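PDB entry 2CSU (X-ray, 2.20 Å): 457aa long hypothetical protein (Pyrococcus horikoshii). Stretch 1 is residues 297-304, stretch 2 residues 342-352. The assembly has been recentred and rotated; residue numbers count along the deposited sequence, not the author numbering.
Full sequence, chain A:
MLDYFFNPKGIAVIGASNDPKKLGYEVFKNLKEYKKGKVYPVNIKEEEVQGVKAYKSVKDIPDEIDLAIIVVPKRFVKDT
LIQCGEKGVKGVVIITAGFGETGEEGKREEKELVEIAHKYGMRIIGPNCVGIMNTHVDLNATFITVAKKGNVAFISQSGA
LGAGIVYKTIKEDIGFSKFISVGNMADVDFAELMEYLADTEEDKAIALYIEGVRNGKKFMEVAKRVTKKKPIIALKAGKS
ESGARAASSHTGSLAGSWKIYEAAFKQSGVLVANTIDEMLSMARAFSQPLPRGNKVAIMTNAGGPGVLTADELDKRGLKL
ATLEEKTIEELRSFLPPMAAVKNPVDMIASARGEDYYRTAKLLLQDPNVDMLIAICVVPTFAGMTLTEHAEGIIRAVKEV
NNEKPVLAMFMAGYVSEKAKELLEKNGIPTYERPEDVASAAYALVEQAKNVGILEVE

Stretch 1 (297-304) AIMTNAGG
Stretch 2 342-352: KNPVDMIASAR

The contact is built on two neighbouring parallel strands. The strand through Ile298, Met299 and Thr300 and the strand that includes Val345 and Asp346 run in the same direction, their axes 12° apart and 4.7 Å away at closest approach. The register pairs Met299 with Val345 (CA to CA 4.6 Å) and Thr300 with Asp346 (CA to CA 5.0 Å); beyond the strands, Asn301 CA still lies 4.9 Å from Met347 CA.

Two backbone hydrogen bonds fix this register, both around Val345. Val345 N donates to Ile298 O (2.7 Å, 156°), and Val345 O accepts from Thr300 N (2.9 Å, 152°). Val345 is thus satisfied on both sides by residues flanking Met299, the usual parallel pattern, and its extended backbone (phi/psi -92/107) suits a beta-branched residue with chi1 t. The ladder then stops: Thr300 O lies 2.9 Å from Met347 N, but at too poor an angle to bond, and Met347 N instead makes a weak bond of 3.4 Å to Val345 O. Alpha-carbon contacts support the pairing, with Met299 CA 3.4 Å from Val345 O and Asp346 CA 3.5 Å from Thr300 O. Past the strands, Asn301 CA approaches Met347 O to 3.2 Å.

One sheet face carries Met299 and Val345, both buried, with Met299 CB 4.5 Å from Val345 CB. Met299, a selenomethionine, adopts chi1 p, chi2 t, chi3 m; the selenomethionine Met347, with chi1 at -34° and chi2 t, brings its end back so that Met299 CE and Met347 CE meet at 3.5 Å. Long, flexible apolar chains can close such a gap without asking for polar partners.

The other face carries Ile298 (m, t), Thr300 and Asp346. Thr300, chi1 t, donates from Thr300 OG1 to Ala302 O (2.9 Å), satisfying its hydroxyl within its own stretch as the chain turns into the helix that starts right after Ala302, which stands at the N-cap position. Asp346, also chi1 t, brings Asp346 OD1 within 3.5 Å of Gly303 N. Asp346 OD2 sits 3.3 Å from Thr300 O; both are acceptors, so that approach is no bond.

Asn301 (phi/psi -110/6, chi1 p) leaves the strand with its side chain buried. Asn301 ND2 makes a weak bond of 3.4 Å to water 1, and Asn301 OD1 and ND2 are also satisfied elsewhere in the structure. Water 1 donates to Ala349 O (2.7 Å) and Ala351 O (2.6 Å), tying Asn301 to the type I turn 348-351, which Ala351 N closes onto Ile348 O at 2.8 Å. Ala351 points toward stretch 1, its small Ala351 CB packing 4.1 Å from Asn301 CB. In all, 496 Å² is buried between the stretches.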

ATOM      1  N   ALA A 297       9.896  10.242 -19.517  1.00 28.36           N
ATOM      2  CA  ALA A 297       9.519   9.273 -20.531  1.00 27.74           C
ATOM      3  C   ALA A 297       8.887   8.100 -19.798  1.00 26.98           C
ATOM      4  O   ALA A 297       9.457   7.566 -18.835  1.00 26.45           O
ATOM      5  CB  ALA A 297      10.734   8.799 -21.304  1.00 27.30           C
ATOM      6  N   ILE A 298       7.703   7.706 -20.248  1.00 26.60           N
ATOM      7  CA  ILE A 298       7.008   6.577 -19.655  1.00 26.15           C
ATOM      8  C   ILE A 298       7.014   5.382 -20.606  1.00 26.96           C
ATOM      9  O   ILE A 298       6.574   5.499 -21.750  1.00 26.90           O
ATOM     10  CB  ILE A 298       5.527   6.893 -19.364  1.00 26.14           C
ATOM     11  CG1 ILE A 298       5.401   8.057 -18.371  1.00 27.78           C
ATOM     12  CG2 ILE A 298       4.842   5.648 -18.815  1.00 25.20           C
ATOM     13  CD1 ILE A 298       3.981   8.587 -18.259  1.00 28.39           C
HETATM   14  N   MSE A 299       7.525   4.242 -20.142  1.00 26.70           N
HETATM   15  CA  MSE A 299       7.494   3.022 -20.955  1.00 27.94           C
HETATM   16  C   MSE A 299       6.661   2.003 -20.160  1.00 26.73           C
HETATM   17  O   MSE A 299       6.804   1.887 -18.941  1.00 26.91           O
HETATM   18  CB  MSE A 299       8.914   2.503 -21.251  1.00 29.86           C
HETATM   19  CG  MSE A 299       9.900   2.497 -20.081  1.00 33.18           C
HETATM   20 SE   MSE A 299      11.578   1.972 -20.585  1.00 38.20          SE
HETATM   21  CE  MSE A 299      11.344   0.319 -20.498  1.00 30.55           C
ATOM     22  N   THR A 300       5.785   1.269 -20.837  1.00 25.62           N
ATOM     23  CA  THR A 300       4.926   0.321 -20.134  1.00 24.94           C
ATOM     24  C   THR A 300       4.467  -0.838 -21.019  1.00 25.36           C
ATOM     25  O   THR A 300       4.538  -0.754 -22.254  1.00 25.23           O
ATOM     26  CB  THR A 300       3.653   1.041 -19.606  1.00 23.88           C
ATOM     27  OG1 THR A 300       2.853   0.130 -18.861  1.00 22.26           O
ATOM     28  CG2 THR A 300       2.805   1.569 -20.780  1.00 25.16           C
ATOM     29  N   ASN A 301       3.994  -1.910 -20.380  1.00 25.05           N
ATOM     30  CA  ASN A 301       3.479  -3.074 -21.101  1.00 25.29           C
ATOM     31  C   ASN A 301       1.969  -3.144 -20.906  1.00 24.96           C
ATOM     32  O   ASN A 301       1.313  -4.081 -21.335  1.00 25.83           O
ATOM     33  CB  ASN A 301       4.161  -4.365 -20.603  1.00 24.60           C
ATOM     34  CG  ASN A 301       3.716  -4.787 -19.207  1.00 24.26           C
ATOM     35  OD1 ASN A 301       3.317  -3.965 -18.376  1.00 23.88           O
ATOM     36  ND2 ASN A 301       3.812  -6.088 -18.936  1.00 23.23           N
ATOM     37  N   ALA A 302       1.428  -2.117 -20.261  1.00 25.13           N
ATOM     38  CA  ALA A 302       0.003  -2.025 -19.977  1.00 25.17           C
ATOM     39  C   ALA A 302      -0.468  -0.575 -20.063  1.00 25.15           C
ATOM     40  O   ALA A 302       0.040   0.292 -19.349  1.00 25.32           O
ATOM     41  CB  ALA A 302      -0.281  -2.574 -18.584  1.00 25.23           C
ATOM     42  N   GLY A 303      -1.435  -0.317 -20.938  1.00 25.43           N
ATOM     43  CA  GLY A 303      -1.955   1.034 -21.094  1.00 25.93           C
ATOM     44  C   GLY A 303      -2.511   1.638 -19.811  1.00 26.82           C
ATOM     45  O   GLY A 303      -2.084   2.711 -19.394  1.00 28.13           O
ATOM     46  N   GLY A 304      -3.463   0.949 -19.188  1.00 27.44           N
ATOM     47  CA  GLY A 304      -4.077   1.439 -17.963  1.00 27.52           C
ATOM     48  C   GLY A 304      -3.093   2.050 -16.985  1.00 28.59           C
ATOM     49  O   GLY A 304      -3.157   3.248 -16.706  1.00 29.23           O
ATOM     50  N   LYS A 342       4.470   7.313 -28.995  1.00 46.36           N
ATOM     51  CA  LYS A 342       4.522   8.748 -28.735  1.00 48.34           C
ATOM     52  C   LYS A 342       5.095   9.040 -27.346  1.00 49.07           C
ATOM     53  O   LYS A 342       5.941   8.322 -26.832  1.00 49.53           O
ATOM     54  CB  LYS A 342       3.101   9.304 -28.844  1.00 50.36           C
ATOM     55  CG  LYS A 342       2.061   8.355 -28.248  1.00 51.78           C
ATOM     56  CD  LYS A 342       0.730   9.054 -27.959  1.00 53.60           C
ATOM     57  CE  LYS A 342      -0.113   8.300 -26.925  1.00 54.38           C
ATOM     58  NZ  LYS A 342      -1.076   9.215 -26.315  1.00 55.25           N
ATOM     59  N   ASN A 343       4.619  10.156 -26.755  1.00 49.27           N
ATOM     60  CA  ASN A 343       5.120  10.583 -25.450  1.00 49.02           C
ATOM     61  C   ASN A 343       5.265   9.421 -24.455  1.00 47.29           C
ATOM     62  O   ASN A 343       6.311   9.229 -23.841  1.00 47.74           O
ATOM     63  CB  ASN A 343       4.163  11.634 -24.888  1.00 50.63           C
ATOM     64  CG  ASN A 343       4.269  12.904 -25.692  1.00 52.30           C
ATOM     65  OD1 ASN A 343       3.446  13.809 -25.586  1.00 52.73           O
ATOM     66  ND2 ASN A 343       5.332  12.969 -26.511  1.00 53.08           N
ATOM     67  N   PRO A 344       4.149   8.689 -24.237  1.00 44.99           N
ATOM     68  CA  PRO A 344       4.180   7.447 -23.484  1.00 42.92           C
ATOM     69  C   PRO A 344       4.351   6.238 -24.415  1.00 40.81           C
ATOM     70  O   PRO A 344       3.600   6.031 -25.361  1.00 41.25           O
ATOM     71  CB  PRO A 344       2.834   7.360 -22.768  1.00 42.97           C
ATOM     72  CG  PRO A 344       1.820   8.138 -23.607  1.00 44.02           C
ATOM     73  CD  PRO A 344       2.767   8.973 -24.608  1.00 44.42           C
ATOM     74  N   VAL A 345       5.403   5.441 -24.143  1.00 38.91           N
ATOM     75  CA  VAL A 345       5.667   4.288 -25.005  1.00 37.40           C
ATOM     76  C   VAL A 345       4.984   3.015 -24.493  1.00 36.41           C
ATOM     77  O   VAL A 345       5.356   2.441 -23.477  1.00 36.48           O
ATOM     78  CB  VAL A 345       7.178   4.072 -25.086  1.00 37.05           C
ATOM     79  CG1 VAL A 345       7.475   2.798 -25.874  1.00 36.51           C
ATOM     80  CG2 VAL A 345       7.835   5.250 -25.782  1.00 36.72           C
ATOM     81  N   ASP A 346       3.924   2.592 -25.200  1.00 36.18           N
ATOM     82  CA  ASP A 346       3.208   1.425 -24.715  1.00 35.75           C
ATOM     83  C   ASP A 346       3.529   0.167 -25.514  1.00 36.74           C
ATOM     84  O   ASP A 346       2.834  -0.199 -26.454  1.00 37.24           O
ATOM     85  CB  ASP A 346       1.704   1.703 -24.752  1.00 35.18           C
ATOM     86  CG  ASP A 346       0.978   0.508 -24.151  1.00 35.10           C
ATOM     87  OD1 ASP A 346      -0.254   0.513 -24.169  1.00 34.46           O
ATOM     88  OD2 ASP A 346       1.646  -0.424 -23.712  1.00 35.07           O
HETATM   89  N   MSE A 347       4.656  -0.477 -25.145  1.00 37.56           N
HETATM   90  CA  MSE A 347       4.858  -1.835 -25.623  1.00 38.55           C
HETATM   91  C   MSE A 347       3.648  -2.675 -25.227  1.00 39.33           C
HETATM   92  O   MSE A 347       2.999  -2.437 -24.219  1.00 40.35           O
HETATM   93  CB  MSE A 347       6.109  -2.414 -24.957  1.00 37.86           C
HETATM   94  CG  MSE A 347       7.186  -1.364 -24.701  1.00 38.50           C
HETATM   95 SE   MSE A 347       8.637  -2.059 -23.905  1.00 38.10          SE
HETATM   96  CE  MSE A 347       8.728  -0.920 -22.517  1.00 40.39           C
ATOM     97  N   ILE A 348       3.315  -3.649 -26.082  1.00 40.06           N
ATOM     98  CA  ILE A 348       2.141  -4.454 -25.792  1.00 40.70           C
ATOM     99  C   ILE A 348       2.401  -5.427 -24.638  1.00 40.77           C
ATOM    100  O   ILE A 348       3.501  -5.532 -24.108  1.00 41.08           O
ATOM    101  CB  ILE A 348       1.756  -5.206 -27.069  1.00 40.65           C
ATOM    102  CG1 ILE A 348       1.671  -4.235 -28.253  1.00 40.62           C
ATOM    103  CG2 ILE A 348       0.373  -5.857 -26.897  1.00 40.70           C
ATOM    104  CD1 ILE A 348       0.978  -2.924 -27.881  1.00 40.72           C
ATOM    105  N   ALA A 349       1.309  -6.093 -24.275  1.00 40.37           N
ATOM    106  CA  ALA A 349       1.319  -7.065 -23.191  1.00 40.41           C
ATOM    107  C   ALA A 349       2.292  -8.208 -23.476  1.00 40.90           C
ATOM    108  O   ALA A 349       2.633  -8.989 -22.586  1.00 41.65           O
ATOM    109  CB  ALA A 349      -0.082  -7.613 -22.982  1.00 39.85           C
ATOM    110  N   SER A 350       2.740  -8.298 -24.721  1.00 40.46           N
ATOM    111  CA  SER A 350       3.672  -9.334 -25.130  1.00 40.26           C
ATOM    112  C   SER A 350       5.118  -8.914 -24.913  1.00 39.99           C
ATOM    113  O   SER A 350       6.037  -9.693 -25.148  1.00 40.21           O
ATOM    114  CB  SER A 350       3.465  -9.664 -26.608  1.00 40.67           C
ATOM    115  OG  SER A 350       3.512  -8.484 -27.393  1.00 41.04           O
ATOM    116  N   ALA A 351       5.325  -7.682 -24.467  1.00 40.20           N
ATOM    117  CA  ALA A 351       6.678  -7.192 -24.243  1.00 39.80           C
ATOM    118  C   ALA A 351       7.558  -8.148 -23.434  1.00 40.16           C
ATOM    119  O   ALA A 351       7.241  -8.523 -22.295  1.00 38.53           O
ATOM    120  CB  ALA A 351       6.636  -5.841 -23.565  1.00 39.92           C
ATOM    121  N   ARG A 352       8.679  -8.529 -24.039  1.00 40.59           N
ATOM    122  CA  ARG A 352       9.641  -9.412 -23.398  1.00 40.78           C
ATOM    123  C   ARG A 352      10.834  -8.624 -22.863  1.00 39.98           C
ATOM    124  O   ARG A 352      10.995  -7.435 -23.112  1.00 39.06           O
ATOM    125  CB  ARG A 352      10.109 -10.434 -24.437  1.00 42.34           C
ATOM    126  CG  ARG A 352       9.040 -11.480 -24.762  1.00 44.46           C
ATOM    127  CD  ARG A 352       9.609 -12.642 -25.586  1.00 47.16           C
ATOM    128  NE  ARG A 352       8.577 -13.655 -25.829  1.00 48.83           N
ATOM    129  CZ  ARG A 352       8.398 -14.573 -24.864  1.00 49.78           C
ATOM    130  NH1 ARG A 352       9.139 -14.533 -23.769  1.00 50.66           N
ATOM    131  NH2 ARG A 352       7.429 -15.484 -24.987  1.00 50.56           N
TER
HETATM  132  O   HOH W   1       4.915  -8.343 -21.262  1.00 28.42           O